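Local coordinates for putative thiosulfate sulfurtransferase YNJE (Escherichia coli, PDB 2WLR), which catalyses the transfer of sulfur from thiosulfate to cyanide, giving thiocyanate and sulfite, as a monomeric periplasmic enzyme of the rhodanese family, at residues S28-Y31 with P35-L38; W130-Q135 with Q239-A244; K159-S164 with A169-T174; R218-M223 with K229-L234; T328-F333 with A371-M376. All coordinates share one frame; numbering follows the deposited sequence.

Contacts 3, 4 and 5 are buried, whereas contacts 1 and 2 are partly buried. Contacts 2, 3 and 4 belong to one rhodanese-like domain, and contacts 3 and 4 pack helices near the same parallel sheet, touching through Ile172 and Met223. Contact 2 reaches contact 4 through Trp130 against Arg232. Contact 5, in the third rhodanese range, meets contact 4 where Ala220 touches Met376. The chemistry changes with place: aliphatic packing in contact 4, a tyrosine bond with ring packing in contact 3, a methyl on a ring beside a carboxylate in contact 5, a glutamine methylene on a ring face in contact 1, and an indole corner among Leu131, His132 and Gln135 in contact 2.

Contact 1: S28-Y31 with P35-L38; sequences SAFY and PQTL
Phe30 and Gln36 carry this small contact, with the CG methylene of the glutamine lying over one face of the phenylalanine ring. Gln36 CG sits 3.9 Å from the centroid of the Phe30 ring and 17° off its normal, a CH-pi contact displaced toward the rim on the side of CG and CD1; Phe30 CD1 is 3.8 Å from that methylene. Along the same side of the ring the backbone joins in, since Phe30 CE1 comes within 3.9 Å of Pro35 O, at an oblique approach and without a hydrogen bond.

Both side chains leave their backbones alike, CG lying anti to the carbonyl carbon (chi1 -54° in Phe30), and they then cross nearly at right angles. The glutamine runs on in extended form past the ring, its amide plane 32° from the ring plane, and its OE1 hydrogen-bonds Arg26 NH1, which ties down the polar end while the methylene stays on the aromatic face. Pro35, whose carbonyl does the touching here, packs its side chain on Thr141. Next to Phe30 in the helix, Tyr31 bonds through OH to Ala48 O and stacks on His44.

What results is a short-range helix-to-loop contact in the first rhodanese range, in which the loop after helix 28-32 folds back on Phe30 before strand 49-50.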
# COMPACT_ATOMS: atom_id res chain seq x y z
N SER A 28 11.41 4.33 3.02
CA SER A 28 10.43 4.73 2.03
C SER A 28 9.47 5.82 2.50
O SER A 28 8.95 6.56 1.71
CB SER A 28 9.66 3.52 1.49
OG SER A 28 8.85 2.94 2.50
N ALA A 29 9.24 5.91 3.81
CA ALA A 29 8.38 6.95 4.31
C ALA A 29 8.85 8.31 3.84
O ALA A 29 8.06 9.13 3.41
CB ALA A 29 8.34 6.92 5.80
N PHE A 30 10.16 8.51 3.89
CA PHE A 30 10.73 9.81 3.52
C PHE A 30 10.77 9.95 2.00
O PHE A 30 10.48 11.01 1.46
CB PHE A 30 12.08 10.03 4.19
CG PHE A 30 12.04 9.87 5.69
CD1 PHE A 30 11.13 10.58 6.44
CD2 PHE A 30 12.87 8.97 6.32
CE1 PHE A 30 11.05 10.42 7.81
CE2 PHE A 30 12.81 8.82 7.70
CZ PHE A 30 11.90 9.54 8.43
N TYR A 31 11.14 8.91 1.31
CA TYR A 31 11.05 8.89 -0.15
C TYR A 31 9.64 9.26 -0.60
O TYR A 31 9.46 10.01 -1.53
CB TYR A 31 11.43 7.49 -0.66
CG TYR A 31 11.32 7.27 -2.14
CD1 TYR A 31 12.31 7.63 -3.02
CD2 TYR A 31 10.20 6.68 -2.66
CE1 TYR A 31 12.22 7.41 -4.35
CE2 TYR A 31 10.09 6.46 -4.03
CZ TYR A 31 11.10 6.82 -4.85
OH TYR A 31 11.00 6.61 -6.22
N PRO A 35 8.26 14.48 5.62
CA PRO A 35 9.49 15.20 5.94
C PRO A 35 10.24 14.58 7.13
O PRO A 35 9.63 14.02 8.04
CB PRO A 35 8.99 16.61 6.25
CG PRO A 35 7.58 16.68 5.84
CD PRO A 35 7.05 15.28 5.81
N GLN A 36 11.55 14.74 7.16
CA GLN A 36 12.36 14.23 8.26
C GLN A 36 12.24 15.12 9.51
O GLN A 36 12.58 14.67 10.59
CB GLN A 36 13.81 14.07 7.82
CG GLN A 36 13.96 13.03 6.68
CD GLN A 36 15.38 12.76 6.29
OE1 GLN A 36 15.85 13.23 5.25
NE2 GLN A 36 16.06 11.96 7.11
N THR A 37 11.82 16.37 9.31
CA THR A 37 11.58 17.33 10.41
C THR A 37 10.37 18.15 9.98
O THR A 37 10.05 18.23 8.80
CB THR A 37 12.74 18.31 10.59
OG1 THR A 37 12.99 18.98 9.35
CG2 THR A 37 14.00 17.58 11.05
N LEU A 38 9.70 18.80 10.92
CA LEU A 38 8.53 19.61 10.60
C LEU A 38 8.85 20.68 9.56
O LEU A 38 9.86 21.39 9.71
CB LEU A 38 8.00 20.27 11.87
CG LEU A 38 7.27 19.39 12.83
CD1 LEU A 38 7.02 20.11 14.14
CD2 LEU A 38 5.95 18.84 12.22

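Contact 2: W130-Q135 with Q239-A244; sequences WLHDLQ and QTWSDA
Trp241 reaches across from helix 238-243 and sets the far corner of its six-membered ring against three residues of segment 130-135. Within that segment the close packing is all at this corner. Leu131 CB lies at the ring edge, near its plane, 4.0 Å from Trp241 CZ3, and the leucine side chain crosses the indole at about a right angle. One residue on, His132 CB meets Trp241 CH2 at 3.8 Å, while the imidazole itself leads away. Gln135 OE1 comes obliquely to within 3.7 Å of Trp241 CH2, with the amide plane turned 62° from the indole; this is packing, not a hydrogen bond.

The indole can span the distance because its CG stands anti to the backbone N (chi1 -171°), throwing the ring outward between segment axes still 12.1 Å apart and crossing at -77°. Its NE1 is satisfied by Pro247 O, which fixes the rotation of the ring. With an alanine here, the two helices would probably lose their bridge, leaving a gap beside Leu131 and Pro247 O without its donor.

The other side is looser. Gln239 and Asp243 are exposed, bonded to each other from NE2 to OD1 at 2.7 Å, the carboxylate oxygen being met from above its plane, and neither touches 130-135. Inward, Leu131 packs on Val150 and Thr240 on Leu234, so both helices also rest on strands of the parallel sheet. Trp241 is thus the main link between helices 128-135 and 238-243 of an alpha/beta rhodanese-like domain, with Pro128 adding to the seam.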
# COMPACT_ATOMS: atom_id res chain seq x y z
N TRP A 130 5.85 8.48 13.45
CA TRP A 130 4.83 9.51 13.29
C TRP A 130 3.70 9.22 14.25
O TRP A 130 3.22 10.10 14.96
CB TRP A 130 4.30 9.53 11.85
CG TRP A 130 3.19 10.52 11.58
CD1 TRP A 130 3.34 11.83 11.21
CD2 TRP A 130 1.78 10.29 11.67
NE1 TRP A 130 2.12 12.42 11.05
CE2 TRP A 130 1.14 11.50 11.33
CE3 TRP A 130 0.98 9.19 12.03
CZ2 TRP A 130 -0.25 11.63 11.34
CZ3 TRP A 130 -0.39 9.33 12.01
CH2 TRP A 130 -0.99 10.55 11.67
N LEU A 131 3.27 7.97 14.28
CA LEU A 131 2.15 7.58 15.10
C LEU A 131 2.52 7.69 16.57
O LEU A 131 1.71 8.10 17.38
CB LEU A 131 1.74 6.17 14.75
CG LEU A 131 0.50 5.61 15.41
CD1 LEU A 131 -0.68 6.56 15.23
CD2 LEU A 131 0.23 4.24 14.79
N HIS A 132 3.73 7.30 16.91
CA HIS A 132 4.17 7.44 18.29
C HIS A 132 4.15 8.92 18.69
O HIS A 132 3.60 9.29 19.74
CB HIS A 132 5.53 6.80 18.49
CG HIS A 132 6.05 6.95 19.87
ND1 HIS A 132 5.46 6.35 20.96
CD2 HIS A 132 7.11 7.64 20.34
CE1 HIS A 132 6.14 6.66 22.05
NE2 HIS A 132 7.14 7.46 21.70
N ASP A 133 4.74 9.77 17.87
CA ASP A 133 4.75 11.22 18.16
C ASP A 133 3.33 11.76 18.31
O ASP A 133 3.07 12.55 19.23
CB ASP A 133 5.51 12.02 17.09
CG ASP A 133 7.01 11.75 17.08
OD1 ASP A 133 7.54 11.23 18.07
OD2 ASP A 133 7.64 12.05 16.05
N LEU A 134 2.42 11.38 17.42
CA LEU A 134 1.02 11.79 17.53
C LEU A 134 0.45 11.40 18.89
O LEU A 134 -0.12 12.22 19.59
CB LEU A 134 0.18 11.15 16.44
CG LEU A 134 -1.32 11.46 16.44
CD1 LEU A 134 -1.55 12.88 16.04
CD2 LEU A 134 -2.07 10.48 15.54
N GLN A 135 0.65 10.14 19.28
CA GLN A 135 0.13 9.64 20.55
C GLN A 135 0.69 10.36 21.75
O GLN A 135 0.06 10.43 22.82
CB GLN A 135 0.45 8.15 20.69
CG GLN A 135 -0.26 7.26 19.72
CD GLN A 135 0.23 5.81 19.75
OE1 GLN A 135 1.32 5.49 20.24
NE2 GLN A 135 -0.58 4.91 19.21
N GLN A 239 4.46 -5.13 11.97
CA GLN A 239 5.86 -5.52 12.05
C GLN A 239 6.77 -4.30 12.07
O GLN A 239 7.84 -4.32 12.68
CB GLN A 239 6.24 -6.47 10.93
CG GLN A 239 7.57 -7.21 11.18
CD GLN A 239 7.57 -7.95 12.51
OE1 GLN A 239 6.59 -8.60 12.88
NE2 GLN A 239 8.68 -7.85 13.23
N THR A 240 6.38 -3.23 11.39
CA THR A 240 7.20 -2.01 11.40
C THR A 240 7.25 -1.36 12.79
O THR A 240 8.27 -0.78 13.17
CB THR A 240 6.76 -0.95 10.35
OG1 THR A 240 5.47 -0.38 10.67
CG2 THR A 240 6.79 -1.52 8.90
N TRP A 241 6.15 -1.39 13.52
CA TRP A 241 6.12 -0.93 14.91
C TRP A 241 7.01 -1.78 15.80
O TRP A 241 7.80 -1.26 16.59
CB TRP A 241 4.69 -0.94 15.45
CG TRP A 241 4.58 -0.28 16.81
CD1 TRP A 241 4.73 -0.87 18.02
CD2 TRP A 241 4.26 1.08 17.06
NE1 TRP A 241 4.55 0.04 19.01
CE2 TRP A 241 4.22 1.25 18.46
CE3 TRP A 241 3.97 2.18 16.25
CZ2 TRP A 241 3.97 2.48 19.05
CZ3 TRP A 241 3.71 3.37 16.83
CH2 TRP A 241 3.69 3.53 18.23
N SER A 242 6.89 -3.09 15.64
CA SER A 242 7.67 -4.06 16.41
C SER A 242 9.17 -3.84 16.16
O SER A 242 9.97 -3.72 17.11
CB SER A 242 7.26 -5.48 16.03
OG SER A 242 7.94 -6.46 16.81
N ASP A 243 9.54 -3.75 14.89
CA ASP A 243 10.93 -3.55 14.51
C ASP A 243 11.49 -2.18 14.93
O ASP A 243 12.70 -2.05 15.11
CB ASP A 243 11.10 -3.78 13.01
CG ASP A 243 10.92 -5.26 12.62
OD1 ASP A 243 10.67 -6.10 13.50
OD2 ASP A 243 11.05 -5.58 11.42
N ALA A 244 10.64 -1.18 15.11
CA ALA A 244 11.07 0.14 15.59
C ALA A 244 11.38 0.16 17.08
O ALA A 244 11.94 1.14 17.56
CB ALA A 244 10.02 1.22 15.24

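Contact 3: K159-S164 with A169-T174; sequences KLYLIS and ADYIDT
Tyr161 and Tyr171 both hold CG anti to the backbone N (chi1 near 180° in each), which lays the two side chains antiparallel alongside one another. Tyr171 CB comes to rest over the Tyr161 ring, 4.0 Å from its centroid and 13° off the normal. The Tyr171 ring turns its edge to the same aromatic face, an edge-to-face pair with centroids 5.4 Å apart and planes at 64°. At the far end, Tyr161 OH donates a short 2.5 Å hydrogen bond to Ala169 O, which lies in the plane of the tyrosine ring at its edge. A phenylalanine in its place would probably keep the stacking but leave Ala169 O without this donor.

Beyond the rings, one water accepts from Lys159 N at 2.9 Å and donates to Tyr171 OH at 2.7 Å; that hydroxyl also bonds Gly156 O. His165 stacks on Tyr161, so further aromatic packing confines the ring.

Together these contacts fold the short, weakly bonded helix at about 160-163 against edge strand 170-173, within the beta-alpha-beta crossover that starts at strand 148-154 of the parallel rhodanese sheet.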
# COMPACT_ATOMS: atom_id res chain seq x y z
N LYS A 159 -6.29 -12.05 19.05
CA LYS A 159 -5.32 -13.09 19.36
C LYS A 159 -4.00 -12.41 19.70
O LYS A 159 -3.74 -12.08 20.85
CB LYS A 159 -5.21 -14.09 18.20
CG LYS A 159 -6.41 -15.09 18.12
CD LYS A 159 -6.44 -15.85 16.80
CE LYS A 159 -7.00 -15.00 15.61
NZ LYS A 159 -8.46 -14.56 15.72
N LEU A 160 -3.18 -12.14 18.69
CA LEU A 160 -1.89 -11.50 18.92
C LEU A 160 -2.01 -10.13 19.61
O LEU A 160 -1.17 -9.78 20.42
CB LEU A 160 -1.15 -11.38 17.59
CG LEU A 160 -0.63 -12.71 17.07
CD1 LEU A 160 -0.15 -12.52 15.62
CD2 LEU A 160 0.46 -13.27 18.00
N TYR A 161 -3.07 -9.39 19.28
CA TYR A 161 -3.36 -8.12 19.93
C TYR A 161 -3.34 -8.23 21.45
O TYR A 161 -2.87 -7.34 22.12
CB TYR A 161 -4.73 -7.61 19.48
CG TYR A 161 -5.25 -6.35 20.18
CD1 TYR A 161 -5.86 -6.42 21.45
CD2 TYR A 161 -5.18 -5.09 19.58
CE1 TYR A 161 -6.36 -5.29 22.07
CE2 TYR A 161 -5.68 -3.96 20.21
CZ TYR A 161 -6.27 -4.05 21.47
OH TYR A 161 -6.76 -2.92 22.07
N LEU A 162 -3.85 -9.33 22.00
CA LEU A 162 -3.86 -9.45 23.46
C LEU A 162 -2.44 -9.50 24.06
O LEU A 162 -2.23 -9.08 25.21
CB LEU A 162 -4.61 -10.70 23.90
CG LEU A 162 -6.09 -10.79 23.51
CD1 LEU A 162 -6.68 -12.15 23.92
CD2 LEU A 162 -6.86 -9.66 24.12
N ILE A 163 -1.49 -10.03 23.31
CA ILE A 163 -0.11 -10.15 23.76
C ILE A 163 0.62 -8.81 23.62
O ILE A 163 1.30 -8.37 24.54
CB ILE A 163 0.63 -11.25 22.98
CG1 ILE A 163 -0.08 -12.61 23.12
CG2 ILE A 163 2.10 -11.34 23.44
CD1 ILE A 163 -0.15 -13.14 24.53
N SER A 164 0.50 -8.18 22.46
CA SER A 164 1.12 -6.88 22.19
C SER A 164 0.32 -6.15 21.11
O SER A 164 -0.07 -6.75 20.12
CB SER A 164 2.56 -7.06 21.69
OG SER A 164 3.27 -5.86 21.84
N ALA A 169 -4.44 1.58 20.86
CA ALA A 169 -5.16 0.99 19.73
C ALA A 169 -6.37 0.17 20.18
O ALA A 169 -6.30 -0.60 21.15
CB ALA A 169 -4.23 0.10 18.91
N ASP A 170 -7.46 0.36 19.46
CA ASP A 170 -8.67 -0.46 19.55
C ASP A 170 -8.44 -1.70 18.66
O ASP A 170 -7.37 -1.83 18.06
CB ASP A 170 -9.86 0.42 19.09
CG ASP A 170 -11.22 -0.22 19.26
OD1 ASP A 170 -11.39 -1.16 20.05
OD2 ASP A 170 -12.14 0.30 18.58
N TYR A 171 -9.40 -2.61 18.62
CA TYR A 171 -9.34 -3.79 17.78
C TYR A 171 -10.64 -3.97 17.03
O TYR A 171 -11.74 -3.81 17.61
CB TYR A 171 -9.10 -5.04 18.63
CG TYR A 171 -9.03 -6.32 17.84
CD1 TYR A 171 -7.82 -6.77 17.32
CD2 TYR A 171 -10.17 -7.10 17.59
CE1 TYR A 171 -7.75 -7.93 16.57
CE2 TYR A 171 -10.10 -8.28 16.86
CZ TYR A 171 -8.87 -8.69 16.36
OH TYR A 171 -8.72 -9.86 15.64
N ILE A 172 -10.56 -4.23 15.73
CA ILE A 172 -11.74 -4.56 14.94
C ILE A 172 -11.52 -5.95 14.35
O ILE A 172 -10.50 -6.23 13.70
CB ILE A 172 -12.03 -3.54 13.81
CG1 ILE A 172 -12.55 -2.23 14.38
CG2 ILE A 172 -13.07 -4.11 12.80
CD1 ILE A 172 -12.68 -1.15 13.34
N ASP A 173 -12.49 -6.83 14.56
CA ASP A 173 -12.58 -8.13 13.92
C ASP A 173 -13.12 -7.87 12.51
O ASP A 173 -14.17 -7.21 12.36
CB ASP A 173 -13.56 -8.96 14.77
CG ASP A 173 -13.78 -10.38 14.27
OD1 ASP A 173 -13.52 -10.74 13.11
OD2 ASP A 173 -14.35 -11.13 15.11
N THR A 174 -12.46 -8.37 11.48
CA THR A 174 -12.94 -8.18 10.11
C THR A 174 -14.37 -8.72 9.90
O THR A 174 -15.11 -8.25 9.04
CB THR A 174 -11.99 -8.80 9.07
OG1 THR A 174 -11.73 -10.18 9.40
CG2 THR A 174 -10.66 -8.05 9.02
O HOH W 1 -6.50 -11.22 16.23

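Contact 4: R218-M223 with K229-L234; sequences RVAQIM and KDVRLL
Ala220 points its methyl toward strand 231-234, where Val231 and Leu233 reach it from two places along the strand. The nearest approach is from Val231, whose CG1 stands 3.5 Å from Ala220 CB. Leu233 begins beside the helix rather than facing it, but its end bends nearer and CD2 arrives 4.1 Å from Ala220 CB. The small methyl is therefore met by two branched side chains from different directions.

Val231 divides its branches between two residues one helical turn apart. With CG1 anti to the backbone N (chi1 -179°), that methyl goes to Ala220, and CG2 is left to meet Met223 CB at 4.1 Å. Met223, a selenomethionine, turns its base toward the strand, yet its extended chain leads away, toward Ile172 of strand 170-173 at the far edge of the sheet.

The helix and strand segments run almost antiparallel, at 170°, with axes 8.6 Å apart, as expected where helix 213-226 returns the chain between the parallel strands 205-209 and 231-234. On the strand's other side, Arg232 points away from the helix and forms a side-on, two-nitrogen salt bridge with Asp230: NE meets OD1 at 2.9 Å and NH2 meets OD2 at 3.0 Å, both on syn lone pairs and close to the guanidinium plane. Asp230 OD2 has a second partner in Thr205 OG1, and Arg232 NH1 binds Ala142 O.

The helix-facing side of the strand is thus purely aliphatic, so its hold depends on close fit and on exclusion of water, whereas the charges are paired with one another on the opposite side.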
# COMPACT_ATOMS: atom_id res chain seq x y z
N ARG A 218 -8.83 -3.71 4.08
CA ARG A 218 -10.22 -4.10 3.85
C ARG A 218 -11.15 -3.26 4.68
O ARG A 218 -12.14 -2.72 4.17
CB ARG A 218 -10.37 -5.59 4.15
CG ARG A 218 -11.81 -6.10 4.11
CD ARG A 218 -12.46 -5.97 2.77
NE ARG A 218 -13.63 -6.84 2.68
CZ ARG A 218 -14.51 -6.87 1.68
NH1 ARG A 218 -14.43 -6.03 0.66
NH2 ARG A 218 -15.53 -7.75 1.73
N VAL A 219 -10.84 -3.15 5.98
CA VAL A 219 -11.65 -2.32 6.87
C VAL A 219 -11.59 -0.88 6.40
O VAL A 219 -12.60 -0.18 6.35
CB VAL A 219 -11.18 -2.45 8.32
CG1 VAL A 219 -11.96 -1.53 9.25
CG2 VAL A 219 -11.31 -3.89 8.80
N ALA A 220 -10.40 -0.40 6.03
CA ALA A 220 -10.26 0.97 5.61
C ALA A 220 -11.10 1.32 4.42
O ALA A 220 -11.72 2.39 4.39
CB ALA A 220 -8.76 1.28 5.31
N GLN A 221 -11.06 0.50 3.37
CA GLN A 221 -11.77 0.83 2.16
C GLN A 221 -13.28 0.87 2.43
O GLN A 221 -14.01 1.72 1.90
CB GLN A 221 -11.42 -0.16 1.04
CG GLN A 221 -12.05 0.13 -0.34
CD GLN A 221 -13.47 -0.41 -0.51
OE1 GLN A 221 -13.92 -1.19 0.29
NE2 GLN A 221 -14.18 0.06 -1.54
N ILE A 222 -13.76 -0.05 3.28
CA ILE A 222 -15.19 -0.08 3.63
C ILE A 222 -15.57 1.17 4.43
O ILE A 222 -16.61 1.78 4.20
CB ILE A 222 -15.54 -1.39 4.35
CG1 ILE A 222 -15.56 -2.53 3.34
CG2 ILE A 222 -16.94 -1.29 5.01
CD1 ILE A 222 -15.49 -3.91 3.95
N MSE A 223 -14.68 1.63 5.30
CA MSE A 223 -14.92 2.90 6.00
C MSE A 223 -14.98 4.09 5.08
O MSE A 223 -15.80 5.01 5.27
CB MSE A 223 -13.88 3.14 7.08
CG MSE A 223 -14.03 2.20 8.24
SE MSE A 223 -12.82 2.69 9.68
CE MSE A 223 -13.46 1.31 10.96
N LYS A 229 -13.97 10.37 6.36
CA LYS A 229 -13.25 11.20 5.42
C LYS A 229 -11.76 10.90 5.40
O LYS A 229 -11.16 10.83 4.31
CB LYS A 229 -13.49 12.68 5.74
CG LYS A 229 -14.93 13.13 5.58
CD LYS A 229 -15.15 14.63 5.86
CE LYS A 229 -16.40 15.15 5.15
NZ LYS A 229 -16.28 15.14 3.65
N ASP A 230 -11.17 10.73 6.56
CA ASP A 230 -9.72 10.62 6.73
C ASP A 230 -9.40 9.25 7.32
O ASP A 230 -9.52 9.03 8.51
CB ASP A 230 -9.23 11.79 7.59
CG ASP A 230 -7.71 11.81 7.78
OD1 ASP A 230 -7.02 11.00 7.12
OD2 ASP A 230 -7.25 12.65 8.58
N VAL A 231 -9.03 8.32 6.43
CA VAL A 231 -8.66 6.96 6.77
C VAL A 231 -7.23 6.74 6.25
O VAL A 231 -6.93 7.02 5.07
CB VAL A 231 -9.60 5.90 6.18
CG1 VAL A 231 -9.16 4.52 6.59
CG2 VAL A 231 -11.06 6.13 6.62
N ARG A 232 -6.40 6.21 7.12
CA ARG A 232 -4.98 6.01 6.87
C ARG A 232 -4.57 4.62 7.29
O ARG A 232 -5.27 3.95 8.08
CB ARG A 232 -4.16 7.03 7.63
CG ARG A 232 -4.64 8.42 7.40
CD ARG A 232 -3.70 9.44 7.93
NE ARG A 232 -4.30 10.75 8.00
CZ ARG A 232 -3.61 11.86 8.26
NH1 ARG A 232 -2.29 11.82 8.38
NH2 ARG A 232 -4.26 13.00 8.40
N LEU A 233 -3.44 4.16 6.75
CA LEU A 233 -2.87 2.86 7.10
C LEU A 233 -1.49 3.07 7.64
O LEU A 233 -0.76 3.93 7.18
CB LEU A 233 -2.67 1.98 5.87
CG LEU A 233 -3.90 1.50 5.13
CD1 LEU A 233 -3.46 0.65 3.90
CD2 LEU A 233 -4.82 0.71 6.06
N LEU A 234 -1.10 2.23 8.58
CA LEU A 234 0.31 2.10 8.91
C LEU A 234 1.02 1.26 7.85
O LEU A 234 0.77 0.09 7.71
CB LEU A 234 0.51 1.46 10.29
CG LEU A 234 1.94 1.17 10.75
CD1 LEU A 234 2.81 2.45 10.77
CD2 LEU A 234 1.95 0.52 12.12

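Contact 5: T328-F333 with A371-M376; sequences THMEDF and ASETFM
Thr374 puts its methyl on the ring of Phe333, and this CH-pi contact is the closest apolar meeting of the two segments. Thr374 CG2 stands 3.7 Å from the centroid of the Phe333 ring, 24° off the normal, displaced toward the rim so that Phe333 CZ is its nearest atom at 3.4 Å. The same methyl is touched from another direction by Met330, a selenomethionine whose CE lies 3.8 Å from Thr374 CG2. That chain is bent at both chi2 and chi3 (-68° and -87°), which curls its end back toward the helix. Phe333 also packs against Ile346 and Met349 of helix 343-351.

The contact adjoins the active site of a rhodanese domain: helix 369-380 follows the loop of the catalytic cysteine, Cys365, present here in a sulfinic form whose OD1 accepts from Ala371 N. Arg370, a substrate-binding residue by similarity, has its side chain about 4 Å from that of Met330 at the nearest atoms.

Packing of a polar group on an apolar one comes next. Glu373, fully extended from a CG anti to its backbone N, runs antiparallel alongside Met330, and its OE1 lies 3.5 Å from Met330 CG. The other carboxylate oxygen, OE2, takes a hydrogen bond from His334 NE2.

Hydrogen bonding within the helix settles the threonine. Thr374 OG1 donates to Ala371 O at 3.0 Å from above the carbonyl plane, and Phe375 N reaches that oxygen from the same face; with the hydroxyl held there, CG2 faces Phe333.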
# COMPACT_ATOMS: atom_id res chain seq x y z
N THR A 328 -2.79 -15.50 0.08
CA THR A 328 -2.68 -14.78 1.34
C THR A 328 -1.42 -13.89 1.44
O THR A 328 -1.09 -13.41 2.52
CB THR A 328 -2.70 -15.75 2.54
OG1 THR A 328 -1.78 -16.82 2.31
CG2 THR A 328 -4.10 -16.31 2.74
N HIS A 329 -0.76 -13.65 0.31
CA HIS A 329 0.47 -12.84 0.28
C HIS A 329 0.42 -11.80 -0.83
O HIS A 329 -0.33 -11.93 -1.80
CB HIS A 329 1.70 -13.73 0.11
CG HIS A 329 2.00 -14.57 1.31
ND1 HIS A 329 1.41 -15.80 1.53
CD2 HIS A 329 2.80 -14.34 2.38
CE1 HIS A 329 1.85 -16.29 2.67
NE2 HIS A 329 2.69 -15.43 3.21
N MSE A 330 1.24 -10.77 -0.65
CA MSE A 330 1.22 -9.60 -1.52
C MSE A 330 2.63 -9.09 -1.83
O MSE A 330 2.87 -7.88 -1.93
CB MSE A 330 0.33 -8.48 -0.89
CG MSE A 330 -1.21 -8.74 -0.98
SE MSE A 330 -1.73 -8.66 -2.79
CE MSE A 330 -2.01 -6.78 -2.79
N GLU A 331 3.55 -10.02 -2.08
CA GLU A 331 4.94 -9.64 -2.29
C GLU A 331 5.23 -8.64 -3.41
O GLU A 331 6.17 -7.84 -3.30
CB GLU A 331 5.84 -10.87 -2.53
CG GLU A 331 5.92 -11.86 -1.39
CD GLU A 331 4.94 -13.00 -1.55
OE1 GLU A 331 3.86 -12.80 -2.17
OE2 GLU A 331 5.24 -14.11 -1.04
N ASP A 332 4.42 -8.66 -4.47
CA ASP A 332 4.65 -7.78 -5.61
C ASP A 332 4.44 -6.33 -5.27
O ASP A 332 4.78 -5.48 -6.05
CB ASP A 332 3.77 -8.15 -6.82
CG ASP A 332 4.01 -9.56 -7.33
OD1 ASP A 332 5.14 -10.04 -7.18
OD2 ASP A 332 3.07 -10.19 -7.89
N PHE A 333 3.81 -6.07 -4.14
CA PHE A 333 3.54 -4.70 -3.73
C PHE A 333 4.41 -4.22 -2.58
O PHE A 333 4.24 -3.06 -2.16
CB PHE A 333 2.08 -4.60 -3.39
CG PHE A 333 1.20 -4.65 -4.60
CD1 PHE A 333 0.94 -3.49 -5.32
CD2 PHE A 333 0.66 -5.85 -5.02
CE1 PHE A 333 0.16 -3.55 -6.47
CE2 PHE A 333 -0.14 -5.89 -6.17
CZ PHE A 333 -0.38 -4.73 -6.87
N ALA A 371 -7.50 -6.76 -3.01
CA ALA A 371 -8.00 -5.63 -3.78
C ALA A 371 -8.08 -4.36 -2.95
O ALA A 371 -7.87 -3.26 -3.47
CB ALA A 371 -9.37 -5.97 -4.36
N SER A 372 -8.37 -4.51 -1.65
CA SER A 372 -8.44 -3.34 -0.81
C SER A 372 -7.09 -2.73 -0.54
O SER A 372 -6.97 -1.51 -0.47
CB SER A 372 -9.10 -3.69 0.51
OG SER A 372 -10.42 -4.20 0.29
N GLU A 373 -6.09 -3.57 -0.36
CA GLU A 373 -4.73 -3.08 -0.21
C GLU A 373 -4.31 -2.31 -1.46
O GLU A 373 -3.74 -1.19 -1.34
CB GLU A 373 -3.78 -4.25 0.10
CG GLU A 373 -2.34 -3.82 0.28
CD GLU A 373 -1.43 -4.91 0.82
OE1 GLU A 373 -1.89 -6.05 1.08
OE2 GLU A 373 -0.23 -4.61 0.98
N THR A 374 -4.53 -2.85 -2.65
CA THR A 374 -4.17 -2.13 -3.87
C THR A 374 -4.99 -0.87 -4.04
O THR A 374 -4.46 0.14 -4.53
CB THR A 374 -4.26 -2.97 -5.15
OG1 THR A 374 -5.52 -3.62 -5.25
CG2 THR A 374 -3.17 -4.04 -5.13
N PHE A 375 -6.28 -0.91 -3.67
CA PHE A 375 -7.08 0.31 -3.68
C PHE A 375 -6.43 1.39 -2.82
O PHE A 375 -6.31 2.55 -3.24
CB PHE A 375 -8.48 0.04 -3.14
CG PHE A 375 -9.29 1.28 -2.92
CD1 PHE A 375 -9.23 1.93 -1.71
CD2 PHE A 375 -10.14 1.76 -3.89
CE1 PHE A 375 -9.98 3.07 -1.49
CE2 PHE A 375 -10.88 2.91 -3.66
CZ PHE A 375 -10.80 3.55 -2.43
N MSE A 376 -6.04 1.04 -1.60
CA MSE A 376 -5.41 2.04 -0.72
C MSE A 376 -4.12 2.59 -1.29
O MSE A 376 -3.87 3.78 -1.18
CB MSE A 376 -5.23 1.51 0.70
CG MSE A 376 -6.51 1.15 1.43
SE MSE A 376 -7.69 2.69 1.73
CE MSE A 376 -6.66 3.51 3.21